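Mannan endo-1,6-alpha-mannosidase (Chaetomium thermophilum, PDB 6RY0) probably acts on alpha-1,6-linked mannan as a calcium-binding family 76 glycoside hydrolase and is implicated in transferring GPI-anchored glycoproteins into fungal cell walls. Local coordinates at residues F260-F273 against F323-I337. Residues are numbered along the deposited sequence; the frame is centred on the assembly and turned at random. Where two conformers were deposited one is given.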
loop_
_atom_site.group_PDB
_atom_site.type_symbol
_atom_site.label_atom_id
_atom_site.label_comp_id
_atom_site.label_asym_id
_atom_site.label_seq_id
_atom_site.Cartn_x
_atom_site.Cartn_y
_atom_site.Cartn_z
ATOM N N PHE A 260 2.823 13.439 0.393
ATOM C CA PHE A 260 1.703 12.526 0.283
ATOM C C PHE A 260 1.724 11.566 1.462
ATOM O O PHE A 260 2.787 11.026 1.834
ATOM C CB PHE A 260 1.733 11.772 -1.043
ATOM C CG PHE A 260 1.496 12.665 -2.225
ATOM C CD1 PHE A 260 0.217 13.089 -2.514
ATOM C CD2 PHE A 260 2.532 13.122 -3.005
ATOM C CE1 PHE A 260 -0.018 13.940 -3.561
ATOM C CE2 PHE A 260 2.300 13.987 -4.064
ATOM C CZ PHE A 260 1.035 14.390 -4.330
ATOM N N SER A 261 0.549 11.320 2.033
ATOM C CA SER A 261 0.466 10.581 3.279
ATOM C C SER A 261 1.088 9.197 3.176
ATOM O O SER A 261 1.758 8.732 4.110
ATOM C CB SER A 261 -0.994 10.475 3.691
ATOM O OG SER A 261 -1.753 9.687 2.801
ATOM N N TYR A 262 0.875 8.531 2.050
ATOM C CA TYR A 262 1.319 7.140 1.931
ATOM C C TYR A 262 2.831 7.014 1.900
ATOM O O TYR A 262 3.334 5.938 2.189
ATOM C CB TYR A 262 0.657 6.422 0.739
ATOM C CG TYR A 262 1.180 6.701 -0.668
ATOM C CD1 TYR A 262 1.694 7.944 -1.055
ATOM C CD2 TYR A 262 1.136 5.705 -1.621
ATOM C CE1 TYR A 262 2.139 8.187 -2.344
ATOM C CE2 TYR A 262 1.572 5.962 -2.922
ATOM C CZ TYR A 262 2.096 7.196 -3.276
ATOM O OH TYR A 262 2.561 7.455 -4.542
ATOM N N ASN A 263 3.553 8.050 1.515
ATOM C CA ASN A 263 5.010 7.973 1.510
ATOM C C ASN A 263 5.565 7.896 2.915
ATOM O O ASN A 263 6.305 6.964 3.269
ATOM C CB ASN A 263 5.628 9.158 0.743
ATOM C CG ASN A 263 5.726 8.914 -0.731
ATOM O OD1 ASN A 263 5.915 7.773 -1.162
ATOM N ND2 ASN A 263 5.667 9.979 -1.524
ATOM N N ALA A 264 5.192 8.828 3.771
ATOM C CA ALA A 264 5.648 8.770 5.160
ATOM C C ALA A 264 5.122 7.518 5.836
ATOM O O ALA A 264 5.847 6.870 6.598
ATOM C CB ALA A 264 5.241 10.028 5.930
ATOM N N ALA A 265 3.863 7.162 5.608
ATOM C CA ALA A 265 3.307 6.009 6.295
ATOM C C ALA A 265 3.983 4.708 5.859
ATOM O O ALA A 265 4.158 3.810 6.694
ATOM C CB ALA A 265 1.791 5.909 6.081
ATOM N N LEU A 266 4.354 4.568 4.588
ATOM C CA LEU A 266 5.005 3.353 4.149
ATOM C C LEU A 266 6.394 3.247 4.768
ATOM O O LEU A 266 6.833 2.165 5.142
ATOM C CB LEU A 266 5.059 3.290 2.615
ATOM C CG LEU A 266 5.527 1.944 2.052
ATOM C CD1 LEU A 266 4.797 0.768 2.666
ATOM C CD2 LEU A 266 5.321 1.952 0.556
ATOM N N LEU A 267 7.126 4.360 4.854
ATOM C CA LEU A 267 8.413 4.334 5.522
ATOM C C LEU A 267 8.257 3.992 6.999
ATOM O O LEU A 267 9.071 3.239 7.544
ATOM C CB LEU A 267 9.161 5.636 5.342
ATOM C CG LEU A 267 9.585 5.954 3.901
ATOM C CD1 LEU A 267 10.405 7.222 3.872
ATOM C CD2 LEU A 267 10.326 4.825 3.266
ATOM N N LEU A 268 7.246 4.536 7.675
ATOM C CA LEU A 268 6.976 4.145 9.057
ATOM C C LEU A 268 6.748 2.636 9.167
ATOM O O LEU A 268 7.284 1.992 10.056
ATOM C CB LEU A 268 5.761 4.926 9.585
ATOM C CG LEU A 268 5.282 4.487 10.968
ATOM C CD1 LEU A 268 6.298 4.790 12.061
ATOM C CD2 LEU A 268 3.956 5.127 11.302
ATOM N N HIS A 269 5.921 2.103 8.278
ATOM C CA HIS A 269 5.609 0.672 8.272
ATOM C C HIS A 269 6.894 -0.142 8.123
ATOM O O HIS A 269 7.142 -1.038 8.936
ATOM C CB HIS A 269 4.620 0.446 7.132
ATOM C CG HIS A 269 4.007 -0.910 7.035
ATOM N ND1 HIS A 269 4.446 -1.858 6.138
ATOM C CD2 HIS A 269 2.891 -1.415 7.611
ATOM C CE1 HIS A 269 3.607 -2.875 6.166
ATOM N NE2 HIS A 269 2.655 -2.641 7.043
ATOM N N GLY A 270 7.705 0.156 7.120
ATOM C CA GLY A 270 8.913 -0.618 6.950
ATOM C C GLY A 270 9.868 -0.458 8.095
ATOM O O GLY A 270 10.537 -1.422 8.503
ATOM N N ALA A 271 9.981 0.761 8.639
ATOM C CA ALA A 271 10.869 0.994 9.779
ATOM C C ALA A 271 10.411 0.176 10.990
ATOM O O ALA A 271 11.253 -0.302 11.758
ATOM C CB ALA A 271 10.922 2.474 10.103
ATOM N N ALA A 272 9.100 0.022 11.177
ATOM C CA ALA A 272 8.593 -0.775 12.266
ATOM C C ALA A 272 8.979 -2.245 12.097
ATOM O O ALA A 272 9.372 -2.893 13.058
ATOM C CB ALA A 272 7.080 -0.618 12.375
ATOM N N PHE A 273 8.898 -2.783 10.869
ATOM C CA PHE A 273 9.369 -4.122 10.621
ATOM C C PHE A 273 10.860 -4.240 10.900
ATOM O O PHE A 273 11.293 -5.240 11.493
ATOM C CB PHE A 273 9.017 -4.592 9.180
ATOM C CG PHE A 273 7.598 -5.100 9.051
ATOM C CD1 PHE A 273 6.544 -4.230 8.782
ATOM C CD2 PHE A 273 7.308 -6.442 9.172
ATOM C CE1 PHE A 273 5.243 -4.710 8.682
ATOM C CE2 PHE A 273 6.005 -6.920 9.083
ATOM C CZ PHE A 273 4.974 -6.046 8.832
ATOM N N PHE A 323 -4.932 6.953 -0.628
ATOM C CA PHE A 323 -3.759 6.934 0.263
ATOM C C PHE A 323 -4.148 6.816 1.720
ATOM O O PHE A 323 -3.504 6.096 2.490
ATOM C CB PHE A 323 -2.860 8.149 0.049
ATOM C CG PHE A 323 -2.221 8.284 -1.308
ATOM C CD1 PHE A 323 -2.160 7.225 -2.234
ATOM C CD2 PHE A 323 -1.634 9.495 -1.670
ATOM C CE1 PHE A 323 -1.553 7.393 -3.469
ATOM C CE2 PHE A 323 -1.020 9.647 -2.891
ATOM C CZ PHE A 323 -0.986 8.605 -3.794
ATOM N N LYS A 324 -5.193 7.541 2.139
ATOM C CA LYS A 324 -5.526 7.563 3.560
ATOM C C LYS A 324 -5.969 6.173 4.049
ATOM O O LYS A 324 -5.805 5.857 5.228
ATOM C CB LYS A 324 -6.513 8.687 3.890
ATOM C CG LYS A 324 -7.824 8.616 3.132
ATOM C CD LYS A 324 -8.772 9.759 3.503
ATOM C CE LYS A 324 -8.176 11.129 3.298
ATOM N NZ LYS A 324 -9.205 12.209 3.341
ATOM N N GLY A 325 -6.511 5.323 3.179
ATOM C CA GLY A 325 -6.799 3.960 3.590
ATOM C C GLY A 325 -5.552 3.174 3.940
ATOM O O GLY A 325 -5.513 2.405 4.900
ATOM N N TYR A 326 -4.514 3.310 3.100
ATOM C CA TYR A 326 -3.220 2.676 3.397
ATOM C C TYR A 326 -2.654 3.201 4.706
ATOM O O TYR A 326 -2.118 2.435 5.511
ATOM C CB TYR A 326 -2.181 2.920 2.297
ATOM C CG TYR A 326 -2.708 2.722 0.906
ATOM C CD1 TYR A 326 -3.689 1.788 0.614
ATOM C CD2 TYR A 326 -2.230 3.485 -0.133
ATOM C CE1 TYR A 326 -4.195 1.644 -0.664
ATOM C CE2 TYR A 326 -2.708 3.338 -1.431
ATOM C CZ TYR A 326 -3.692 2.426 -1.682
ATOM O OH TYR A 326 -4.250 2.281 -2.941
ATOM N N VAL A 327 -2.770 4.506 4.945
ATOM C CA VAL A 327 -2.281 5.095 6.191
ATOM C C VAL A 327 -2.900 4.362 7.378
ATOM O O VAL A 327 -2.213 3.948 8.309
ATOM C CB VAL A 327 -2.554 6.606 6.230
ATOM C CG1 VAL A 327 -2.201 7.159 7.587
ATOM C CG2 VAL A 327 -1.811 7.322 5.130
ATOM N N HIS A 328 -4.228 4.210 7.355
ATOM C CA HIS A 328 -4.886 3.517 8.454
ATOM C C HIS A 328 -4.413 2.081 8.611
ATOM O O HIS A 328 -4.073 1.652 9.706
ATOM C CB HIS A 328 -6.424 3.532 8.241
ATOM C CG HIS A 328 -7.088 4.756 8.800
ATOM N ND1 HIS A 328 -7.746 4.719 9.998
ATOM C CD2 HIS A 328 -7.211 6.046 8.354
ATOM C CE1 HIS A 328 -8.230 5.936 10.255
ATOM N NE2 HIS A 328 -7.931 6.767 9.278
ATOM N N ARG A 329 -4.427 1.316 7.527
ATOM C CA ARG A 329 -4.095 -0.115 7.640
ATOM C C ARG A 329 -2.655 -0.313 8.078
ATOM O O ARG A 329 -2.363 -1.200 8.891
ATOM C CB ARG A 329 -4.350 -0.843 6.296
ATOM C CG ARG A 329 -5.779 -1.129 6.018
ATOM C CD ARG A 329 -6.025 -1.519 4.526
ATOM N NE ARG A 329 -5.149 -2.555 4.141
ATOM C CZ ARG A 329 -4.387 -2.552 3.057
ATOM N NH1 ARG A 329 -4.413 -1.598 2.128
ATOM N NH2 ARG A 329 -3.521 -3.573 2.889
ATOM N N TRP A 330 -1.750 0.468 7.504
ATOM C CA TRP A 330 -0.329 0.328 7.801
ATOM C C TRP A 330 -0.023 0.799 9.219
ATOM O O TRP A 330 0.719 0.131 9.953
ATOM C CB TRP A 330 0.508 1.086 6.791
ATOM C CG TRP A 330 0.464 0.536 5.407
ATOM C CD1 TRP A 330 0.082 -0.698 5.010
ATOM C CD2 TRP A 330 0.809 1.257 4.221
ATOM N NE1 TRP A 330 0.150 -0.776 3.628
ATOM C CE2 TRP A 330 0.601 0.418 3.133
ATOM C CE3 TRP A 330 1.255 2.555 3.987
ATOM C CZ2 TRP A 330 0.857 0.807 1.831
ATOM C CZ3 TRP A 330 1.474 2.963 2.691
ATOM C CH2 TRP A 330 1.293 2.077 1.633
ATOM N N MET A 331 -0.583 1.934 9.627
ATOM C CA MET A 331 -0.358 2.408 10.999
ATOM C C MET A 331 -0.919 1.438 12.032
ATOM O O MET A 331 -0.332 1.240 13.090
ATOM C CB MET A 331 -0.896 3.812 11.207
ATOM C CG MET A 331 -0.083 4.874 10.458
ATOM S SD MET A 331 -0.658 6.566 10.692
ATOM C CE MET A 331 -0.090 6.882 12.352
ATOM N N ALA A 332 -2.043 0.807 11.727
ATOM C CA ALA A 332 -2.589 -0.186 12.628
ATOM C C ALA A 332 -1.603 -1.338 12.823
ATOM O O ALA A 332 -1.344 -1.786 13.948
ATOM C CB ALA A 332 -3.944 -0.660 12.157
ATOM N N VAL A 333 -1.016 -1.836 11.736
ATOM C CA VAL A 333 -0.030 -2.918 11.849
ATOM C C VAL A 333 1.210 -2.466 12.637
ATOM O O VAL A 333 1.766 -3.252 13.412
ATOM C CB VAL A 333 0.330 -3.479 10.459
ATOM C CG1 VAL A 333 1.565 -4.370 10.519
ATOM C CG2 VAL A 333 -0.848 -4.229 9.911
ATOM N N VAL A 334 1.625 -1.200 12.479
ATOM C CA VAL A 334 2.736 -0.676 13.246
ATOM C C VAL A 334 2.501 -0.880 14.747
ATOM O O VAL A 334 3.430 -1.171 15.484
ATOM C CB VAL A 334 3.006 0.786 12.888
ATOM C CG1 VAL A 334 3.939 1.474 13.881
ATOM C CG2 VAL A 334 3.548 0.883 11.469
ATOM N N THR A 335 1.256 -0.734 15.215
ATOM C CA THR A 335 0.994 -0.904 16.642
ATOM C C THR A 335 1.214 -2.337 17.111
ATOM O O THR A 335 1.399 -2.563 18.314
ATOM C CB THR A 335 -0.411 -0.446 17.053
ATOM O OG1 THR A 335 -1.425 -1.367 16.633
ATOM C CG2 THR A 335 -0.668 0.937 16.592
ATOM N N GLN A 336 1.148 -3.316 16.195
ATOM C CA GLN A 336 1.380 -4.704 16.556
ATOM C C GLN A 336 2.863 -5.048 16.607
ATOM O O GLN A 336 3.311 -5.744 17.501
ATOM C CB GLN A 336 0.707 -5.629 15.559
ATOM C CG GLN A 336 -0.765 -5.470 15.432
ATOM C CD GLN A 336 -1.324 -6.427 14.409
ATOM O OE1 GLN A 336 -0.888 -6.425 13.275
ATOM N NE2 GLN A 336 -2.242 -7.300 14.825
ATOM N N ILE A 337 3.612 -4.542 15.629
ATOM C CA ILE A 337 5.006 -4.939 15.585
ATOM C C ILE A 337 5.951 -3.962 16.219
ATOM O O ILE A 337 7.075 -4.348 16.556
ATOM C CB ILE A 337 5.440 -5.201 14.214
ATOM C CG1 ILE A 337 5.215 -3.964 13.373
ATOM C CG2 ILE A 337 4.684 -6.381 13.656
ATOM C CD1 ILE A 337 5.796 -4.048 11.985
#
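Aromatic stacking dominates one end of this helix pair: the rings of Tyr262 and Phe323 lie face to face, their centroids 3.6 Å apart and their planes 8° from parallel. With CG between its backbone N and carbonyl carbon (chi1 78°), the Tyr262 ring is swung against the face of the Phe323 ring. Phe260, at the N-cap, completes an aromatic cluster by bringing CD1 to the edge of the Phe323 ring, 3.7 Å from CE2. A leucine in place of Tyr262 would probably leave one face of Phe323 poorly covered and its ring freer to turn. Farther along, the His269 and Trp330 rings meet obliquely: Trp330 CD1 lies over one imidazole face, offset toward the rim, and Phe273 CE1, from His269's own helix, lies likewise over the other. Asp204 fixes His269 ND1 by a hydrogen bond.

CH-pi contacts continue the interface. Leu266 CD1 stands 3.9 Å from the centroid of the six-membered ring of Trp330, almost on its normal. At the far end, in the conformer given, Ile337 CD1 lies over the Phe273 ring.

Aliphatic contacts fill the rest: Ala265 CB meets Val327 CG2 at 4.0 Å, and Ala272 CB meets Val334 CG2 at 3.9 Å. These small alanines suit an axis separation of 8.7 Å at a 19° crossing, nearly parallel, within the all-helical core of the family 76 fold. Ser261 OG, close to Val327, is satisfied by Glu306. With the polar ends of Ser261 and His269 bonded to other parts of the chain, cohesion between 261-273 and 323-337 rests on dispersion and shape fit.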